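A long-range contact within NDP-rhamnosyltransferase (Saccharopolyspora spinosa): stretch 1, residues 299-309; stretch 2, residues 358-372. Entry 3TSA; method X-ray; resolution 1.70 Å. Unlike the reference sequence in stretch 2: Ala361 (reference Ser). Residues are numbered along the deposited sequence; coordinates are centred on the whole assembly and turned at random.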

ATOM      1  N   ALA A 299      10.266 -16.923   3.971  1.00 14.25           N
ATOM      2  CA  ALA A 299       9.894 -18.294   4.446  1.00 14.31           C
ATOM      3  C   ALA A 299       8.385 -18.461   4.603  1.00 14.29           C
ATOM      4  O   ALA A 299       7.843 -19.518   4.252  1.00 14.70           O
ATOM      5  N   PHE A 300       7.705 -17.454   5.155  1.00 14.59           N
ATOM      6  CA  PHE A 300       6.281 -17.583   5.338  1.00 15.95           C
ATOM      7  C   PHE A 300       5.566 -17.517   3.981  1.00 14.23           C
ATOM      8  O   PHE A 300       4.513 -18.137   3.811  1.00 12.65           O
ATOM      9  N   THR A 301       6.139 -16.804   2.999  1.00 14.65           N
ATOM     10  CA  THR A 301       5.516 -16.773   1.678  1.00 13.81           C
ATOM     11  C   THR A 301       5.643 -18.167   1.082  1.00 13.98           C
ATOM     12  O   THR A 301       4.673 -18.694   0.533  1.00 15.30           O
ATOM     13  N   ALA A 302       6.863 -18.760   1.163  1.00 13.62           N
ATOM     14  CA  ALA A 302       7.053 -20.110   0.694  1.00 12.96           C
ATOM     15  C   ALA A 302       6.055 -21.062   1.424  1.00 12.50           C
ATOM     16  O   ALA A 302       5.377 -21.866   0.752  1.00 13.40           O
ATOM     17  N   THR A 303       5.974 -20.949   2.748  1.00 11.65           N
ATOM     18  CA  THR A 303       5.208 -21.932   3.565  1.00 12.92           C
ATOM     19  C   THR A 303       3.708 -21.775   3.201  1.00 13.25           C
ATOM     20  O   THR A 303       3.022 -22.777   2.906  1.00 15.36           O
ATOM     21  N   ARG A 304       3.264 -20.526   3.089  1.00 16.12           N
ATOM     22  CA  ARG A 304       1.867 -20.219   2.654  1.00 15.22           C
ATOM     23  C   ARG A 304       1.478 -20.904   1.336  1.00 16.87           C
ATOM     24  O   ARG A 304       0.344 -21.408   1.161  1.00 16.84           O
ATOM     25  N   LEU A 305       2.430 -20.977   0.398  1.00 17.01           N
ATOM     26  CA  LEU A 305       2.213 -21.489  -0.917  1.00 16.63           C
ATOM     27  C   LEU A 305       2.531 -23.012  -1.027  1.00 17.52           C
ATOM     28  O   LEU A 305       2.508 -23.597  -2.119  1.00 20.54           O
ATOM     29  N   GLY A 306       2.927 -23.627   0.078  1.00 16.77           N
ATOM     30  CA  GLY A 306       3.186 -25.086   0.191  1.00 16.11           C
ATOM     31  C   GLY A 306       4.535 -25.479  -0.451  1.00 15.14           C
ATOM     32  O   GLY A 306       4.692 -26.607  -0.885  1.00 15.83           O
ATOM     33  N   ILE A 307       5.506 -24.559  -0.444  1.00 14.11           N
ATOM     34  CA  ILE A 307       6.808 -24.761  -1.110  1.00 12.63           C
ATOM     35  C   ILE A 307       7.870 -25.077  -0.025  1.00 13.45           C
ATOM     36  O   ILE A 307       8.095 -24.284   0.883  1.00 13.09           O
ATOM     37  N   PRO A 308       8.497 -26.250  -0.135  1.00 13.43           N
ATOM     38  CA  PRO A 308       9.493 -26.551   0.903  1.00 13.02           C
ATOM     39  C   PRO A 308      10.730 -25.678   0.783  1.00 14.47           C
ATOM     40  O   PRO A 308      11.002 -25.072  -0.246  1.00 12.12           O
ATOM     41  N   GLN A 309      11.505 -25.631   1.873  1.00 12.70           N
ATOM     42  CA  GLN A 309      12.639 -24.748   1.955  1.00 12.90           C
ATOM     43  C   GLN A 309      13.863 -25.469   2.448  1.00 13.49           C
ATOM     44  O   GLN A 309      13.802 -26.365   3.278  1.00 13.49           O
ATOM     45  N   GLY A 358       7.059 -35.739  -0.348  1.00 18.16           N
ATOM     46  CA  GLY A 358       6.705 -35.591   1.061  1.00 18.88           C
ATOM     47  C   GLY A 358       7.096 -34.248   1.639  1.00 17.32           C
ATOM     48  O   GLY A 358       6.425 -33.771   2.550  1.00 17.52           O
ATOM     49  N   PHE A 359       8.144 -33.622   1.097  1.00 16.49           N
ATOM     50  CA  PHE A 359       8.498 -32.320   1.641  1.00 16.61           C
ATOM     51  C   PHE A 359       7.399 -31.290   1.321  1.00 15.60           C
ATOM     52  O   PHE A 359       6.959 -30.569   2.216  1.00 15.77           O
ATOM     53  N   ALA A 360       6.927 -31.273   0.059  1.00 15.48           N
ATOM     54  CA  ALA A 360       5.909 -30.359  -0.362  1.00 16.62           C
ATOM     55  C   ALA A 360       4.633 -30.696   0.430  1.00 14.81           C
ATOM     56  O   ALA A 360       3.900 -29.778   0.830  1.00 16.33           O
ATOM     57  N   ALA A 361       4.381 -31.981   0.639  1.00 14.89           N
ATOM     58  CA  ALA A 361       3.145 -32.396   1.382  1.00 16.73           C
ATOM     59  C   ALA A 361       3.148 -31.863   2.813  1.00 16.02           C
ATOM     60  O   ALA A 361       2.145 -31.372   3.306  1.00 14.91           O
ATOM     61  N   ALA A 362       4.304 -31.966   3.475  1.00 15.63           N
ATOM     62  CA  ALA A 362       4.508 -31.388   4.814  1.00 14.57           C
ATOM     63  C   ALA A 362       4.392 -29.886   4.795  1.00 13.29           C
ATOM     64  O   ALA A 362       3.839 -29.306   5.723  1.00 12.72           O
ATOM     65  N   ALA A 363       4.914 -29.223   3.741  1.00 12.51           N
ATOM     66  CA  ALA A 363       4.753 -27.771   3.679  1.00 11.16           C
ATOM     67  C   ALA A 363       3.254 -27.378   3.509  1.00 12.72           C
ATOM     68  O   ALA A 363       2.838 -26.348   4.038  1.00 13.65           O
ATOM     69  N   ILE A 364       2.475 -28.189   2.767  1.00 13.00           N
ATOM     70  CA  ILE A 364       1.042 -27.925   2.634  1.00 13.81           C
ATOM     71  C   ILE A 364       0.324 -28.061   4.006  1.00 13.56           C
ATOM     72  O   ILE A 364      -0.605 -27.287   4.324  1.00 12.76           O
ATOM     73  N   LYS A 365       0.734 -29.029   4.817  1.00 12.55           N
ATOM     74  CA  LYS A 365       0.180 -29.072   6.211  1.00 12.06           C
ATOM     75  C   LYS A 365       0.375 -27.761   6.981  1.00 12.13           C
ATOM     76  O   LYS A 365      -0.524 -27.223   7.656  1.00 11.81           O
ATOM     77  N   LEU A 366       1.577 -27.185   6.861  1.00 10.75           N
ATOM     78  CA  LEU A 366       1.851 -25.922   7.504  1.00 12.52           C
ATOM     79  C   LEU A 366       0.996 -24.801   6.865  1.00 12.96           C
ATOM     80  O   LEU A 366       0.520 -23.900   7.567  1.00 12.14           O
ATOM     81  N   SER A 367       0.836 -24.875   5.542  1.00 13.61           N
ATOM     82  CA  SER A 367       0.096 -23.843   4.823  1.00 13.04           C
ATOM     83  C   SER A 367      -1.372 -23.877   5.385  1.00 13.45           C
ATOM     84  O   SER A 367      -2.079 -22.881   5.590  1.00 13.59           O
ATOM     85  N   ASP A 368      -1.835 -25.068   5.676  1.00 12.76           N
ATOM     86  CA  ASP A 368      -3.197 -25.216   6.274  1.00 14.10           C
ATOM     87  C   ASP A 368      -3.339 -24.595   7.681  1.00 14.17           C
ATOM     88  O   ASP A 368      -4.469 -24.127   8.015  1.00 15.23           O
ATOM     89  N   GLU A 369      -2.275 -24.588   8.478  1.00 13.72           N
ATOM     90  CA  GLU A 369      -2.289 -23.883   9.758  1.00 14.07           C
ATOM     91  C   GLU A 369      -2.445 -22.382   9.524  1.00 13.10           C
ATOM     92  O   GLU A 369      -3.180 -21.721  10.247  1.00 15.44           O
ATOM     93  N   ILE A 370      -1.766 -21.861   8.501  1.00 12.48           N
ATOM     94  CA  ILE A 370      -1.878 -20.463   8.140  1.00 14.46           C
ATOM     95  C   ILE A 370      -3.304 -20.123   7.696  1.00 14.18           C
ATOM     96  O   ILE A 370      -3.902 -19.158   8.210  1.00 15.12           O
ATOM     97  N   THR A 371      -3.819 -20.891   6.787  1.00 15.78           N
ATOM     98  CA  THR A 371      -5.127 -20.504   6.266  1.00 16.12           C
ATOM     99  C   THR A 371      -6.271 -20.769   7.268  1.00 14.75           C
ATOM    100  O   THR A 371      -7.396 -20.343   7.018  1.00 14.06           O
ATOM    101  N   ALA A 372      -6.008 -21.440   8.385  1.00 14.04           N
ATOM    102  CA  ALA A 372      -7.042 -21.582   9.464  1.00 15.25           C
ATOM    103  C   ALA A 372      -7.139 -20.314  10.256  1.00 16.56           C
ATOM    104  O   ALA A 372      -8.023 -20.198  11.100  1.00 16.55           O
TER

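The last turn of helix 299-304 and the loop that follows it lie across helix 358-371, the two helix axes crossing at 101° and approaching to 8.8 Å. About 545 Å² is buried between the stretches.

One hydrogen bond joins them. Ser367, chi1 t, donates from OG to the O of Arg304 at 2.7 Å. A carbonyl at the end of a helix lacks the usual amide partner further along, and a short hydroxyl side chain can reach it while leaving the backbones close: the CA atoms of Arg304 and Ser367 are 4.6 Å apart. Thr303, chi1 m, turns its hydroxyl back into its own helix, OG1 donating to Ala299 O at 2.9 Å. Its methyl is thus free for the apolar side, with CG2 3.5 Å from Leu366 CB and 4.0 Å from Ile370 CD1.

Ile370 (m, t) points toward stretch 1; its CD1 touches Thr303 and also the backbone of Arg304, with Ile370 CD1 3.8 Å from Arg304 N, and its CG2 lies 3.8 Å from Arg304 CD. Arg304 (t, p, t) thus packs through its aliphatic portion, and one face of its guanidinium is covered by Thr371, whose CG2 is 3.6 Å from Arg304 CZ.

Small residues permit the closest backbone approach. Gly306 ends its helix in a Schellman motif with positive phi, a conformation that favours glycine. Its CA lies 3.5 Å from Ile364 CD1, and a CB here would fall about 2.1 Å from that methyl, a clash. Ala363 points toward the loop, its compact CB 3.6 Å from Gly306 O.

Beyond the turn, the CA-to-CB bond of Pro308 points toward the helix. Pro308 CB is 3.9 Å from Phe359 CB, and its CD is 4.3 Å from Ala360 CB; the Phe359 ring (chi1 m) leads away.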

ATOM      1  CB  ALA A 299      10.625 -18.609   5.755  1.00 12.53           C
ATOM      2  CB  PHE A 300       5.744 -16.512   6.313  1.00 15.05           C
ATOM      3  CG  PHE A 300       6.028 -16.790   7.758  1.00 16.92           C
ATOM      4  CD1 PHE A 300       6.898 -17.808   8.199  1.00 21.38           C
ATOM      5  CD2 PHE A 300       5.435 -15.993   8.695  1.00 15.87           C
ATOM      6  CE1 PHE A 300       7.124 -18.016   9.631  1.00 17.65           C
ATOM      7  CE2 PHE A 300       5.602 -16.230  10.059  1.00 15.06           C
ATOM      8  CZ  PHE A 300       6.493 -17.216  10.517  1.00 15.71           C
ATOM      9  CB  THR A 301       6.167 -15.735   0.765  1.00 14.50           C
ATOM     10  OG1 THR A 301       5.876 -14.432   1.265  1.00 15.51           O
ATOM     11  CG2 THR A 301       5.688 -15.835  -0.659  1.00 14.10           C
ATOM     12  CB  ALA A 302       8.512 -20.577   0.850  1.00 13.54           C
ATOM     13  CB  THR A 303       5.469 -21.680   5.034  1.00 11.64           C
ATOM     14  OG1 THR A 303       6.817 -22.044   5.241  1.00 14.02           O
ATOM     15  CG2 THR A 303       4.613 -22.629   5.899  1.00 14.42           C
ATOM     16  CB  ARG A 304       1.628 -18.678   2.631  1.00 16.36           C
ATOM     17  CG  ARG A 304       0.283 -18.275   2.077  1.00 21.83           C
ATOM     18  CD  ARG A 304      -0.934 -18.825   2.844  1.00 29.80           C
ATOM     19  NE  ARG A 304      -2.170 -18.434   2.150  1.00 30.32           N
ATOM     20  CZ  ARG A 304      -2.737 -19.122   1.163  1.00 33.56           C
ATOM     21  NH1 ARG A 304      -2.207 -20.277   0.734  1.00 30.06           N
ATOM     22  NH2 ARG A 304      -3.855 -18.643   0.600  1.00 30.47           N
ATOM     23  CB  LEU A 305       3.021 -20.620  -1.915  1.00 15.55           C
ATOM     24  CG  LEU A 305       2.615 -19.168  -2.154  1.00 19.31           C
ATOM     25  CD1 LEU A 305       3.597 -18.531  -3.172  1.00 21.12           C
ATOM     26  CD2 LEU A 305       1.165 -19.218  -2.644  1.00 31.35           C
ATOM     27  CB  ILE A 307       7.227 -23.526  -1.862  1.00 10.96           C
ATOM     28  CG1 ILE A 307       6.173 -22.993  -2.870  1.00 14.78           C
ATOM     29  CG2 ILE A 307       8.565 -23.809  -2.653  1.00 12.72           C
ATOM     30  CD1 ILE A 307       5.697 -24.046  -3.820  1.00 17.15           C
ATOM     31  CB  PRO A 308       9.855 -28.010   0.686  1.00 14.57           C
ATOM     32  CG  PRO A 308       9.498 -28.325  -0.690  1.00 14.49           C
ATOM     33  CD  PRO A 308       8.347 -27.346  -1.104  1.00 14.95           C
ATOM     34  CB  GLN A 309      12.396 -23.530   2.888  1.00 13.81           C
ATOM     35  CG  GLN A 309      11.157 -22.717   2.471  1.00 13.61           C
ATOM     36  CD  GLN A 309      10.165 -22.608   3.582  1.00 18.03           C
ATOM     37  OE1 GLN A 309       9.022 -23.062   3.463  1.00 16.87           O
ATOM     38  NE2 GLN A 309      10.594 -22.047   4.686  1.00 11.10           N
ATOM     39  CB  PHE A 359       9.835 -31.857   1.094  1.00 14.04           C
ATOM     40  CG  PHE A 359      11.017 -32.567   1.709  1.00 15.53           C
ATOM     41  CD1 PHE A 359      11.551 -32.114   2.904  1.00 12.82           C
ATOM     42  CD2 PHE A 359      11.548 -33.729   1.088  1.00 18.58           C
ATOM     43  CE1 PHE A 359      12.600 -32.797   3.511  1.00 12.17           C
ATOM     44  CE2 PHE A 359      12.702 -34.368   1.629  1.00 17.08           C
ATOM     45  CZ  PHE A 359      13.193 -33.911   2.859  1.00 16.59           C
ATOM     46  CB  ALA A 360       5.624 -30.522  -1.875  1.00 17.21           C
ATOM     47  CB  ALA A 361       2.994 -33.881   1.400  1.00 17.09           C
ATOM     48  CB  ALA A 362       5.924 -31.810   5.351  1.00 12.82           C
ATOM     49  CB  ALA A 363       5.552 -27.167   2.551  1.00 13.94           C
ATOM     50  CB  ILE A 364       0.430 -28.805   1.557  1.00 15.19           C
ATOM     51  CG1 ILE A 364       0.931 -28.358   0.145  1.00 16.47           C
ATOM     52  CG2 ILE A 364      -1.162 -28.744   1.648  1.00 15.50           C
ATOM     53  CD1 ILE A 364       0.348 -27.078  -0.383  1.00 26.18           C
ATOM     54  CB  LYS A 365       0.715 -30.319   7.002  1.00 11.59           C
ATOM     55  CG  LYS A 365       0.193 -31.622   6.384  1.00 14.60           C
ATOM     56  CD  LYS A 365      -1.302 -31.779   6.636  1.00 22.65           C
ATOM     57  CE  LYS A 365      -1.806 -33.061   6.081  1.00 27.20           C
ATOM     58  NZ  LYS A 365      -3.060 -33.259   6.765  1.00 33.38           N
ATOM     59  CB  LEU A 366       3.353 -25.572   7.377  1.00 11.89           C
ATOM     60  CG  LEU A 366       4.273 -26.543   8.160  1.00 12.68           C
ATOM     61  CD1 LEU A 366       5.767 -26.251   7.781  1.00 14.39           C
ATOM     62  CD2 LEU A 366       4.221 -26.342   9.636  1.00 12.74           C
ATOM     63  CB  SER A 367       0.080 -24.172   3.368  1.00 15.37           C
ATOM     64  OG  SER A 367      -0.722 -23.159   2.846  1.00 20.37           O
ATOM     65  CB  ASP A 368      -3.622 -26.691   6.330  1.00 14.80           C
ATOM     66  CG  ASP A 368      -3.812 -27.345   4.960  1.00 15.62           C
ATOM     67  OD1 ASP A 368      -3.853 -26.693   3.894  1.00 17.75           O
ATOM     68  OD2 ASP A 368      -4.001 -28.570   4.923  1.00 16.52           O
ATOM     69  CB  GLU A 369      -1.000 -24.143  10.534  1.00 12.94           C
ATOM     70  CG  GLU A 369      -0.891 -25.559  11.062  1.00 12.19           C
ATOM     71  CD  GLU A 369       0.340 -25.641  11.966  1.00 13.19           C
ATOM     72  OE1 GLU A 369       0.345 -25.012  13.032  1.00 12.12           O
ATOM     73  OE2 GLU A 369       1.289 -26.319  11.546  1.00 15.39           O
ATOM     74  CB  ILE A 370      -0.863 -20.068   7.045  1.00 11.45           C
ATOM     75  CG1 ILE A 370       0.570 -20.180   7.616  1.00 13.10           C
ATOM     76  CG2 ILE A 370      -1.086 -18.628   6.609  1.00 13.13           C
ATOM     77  CD1 ILE A 370       1.691 -19.975   6.536  1.00 16.36           C
ATOM     78  CB  THR A 371      -5.438 -21.174   4.948  1.00 19.14           C
ATOM     79  OG1 THR A 371      -5.437 -22.605   5.111  1.00 20.36           O
ATOM     80  CG2 THR A 371      -4.484 -20.764   3.867  1.00 22.02           C
ATOM     81  CB  ALA A 372      -6.642 -22.703  10.425  1.00 16.25           C
TER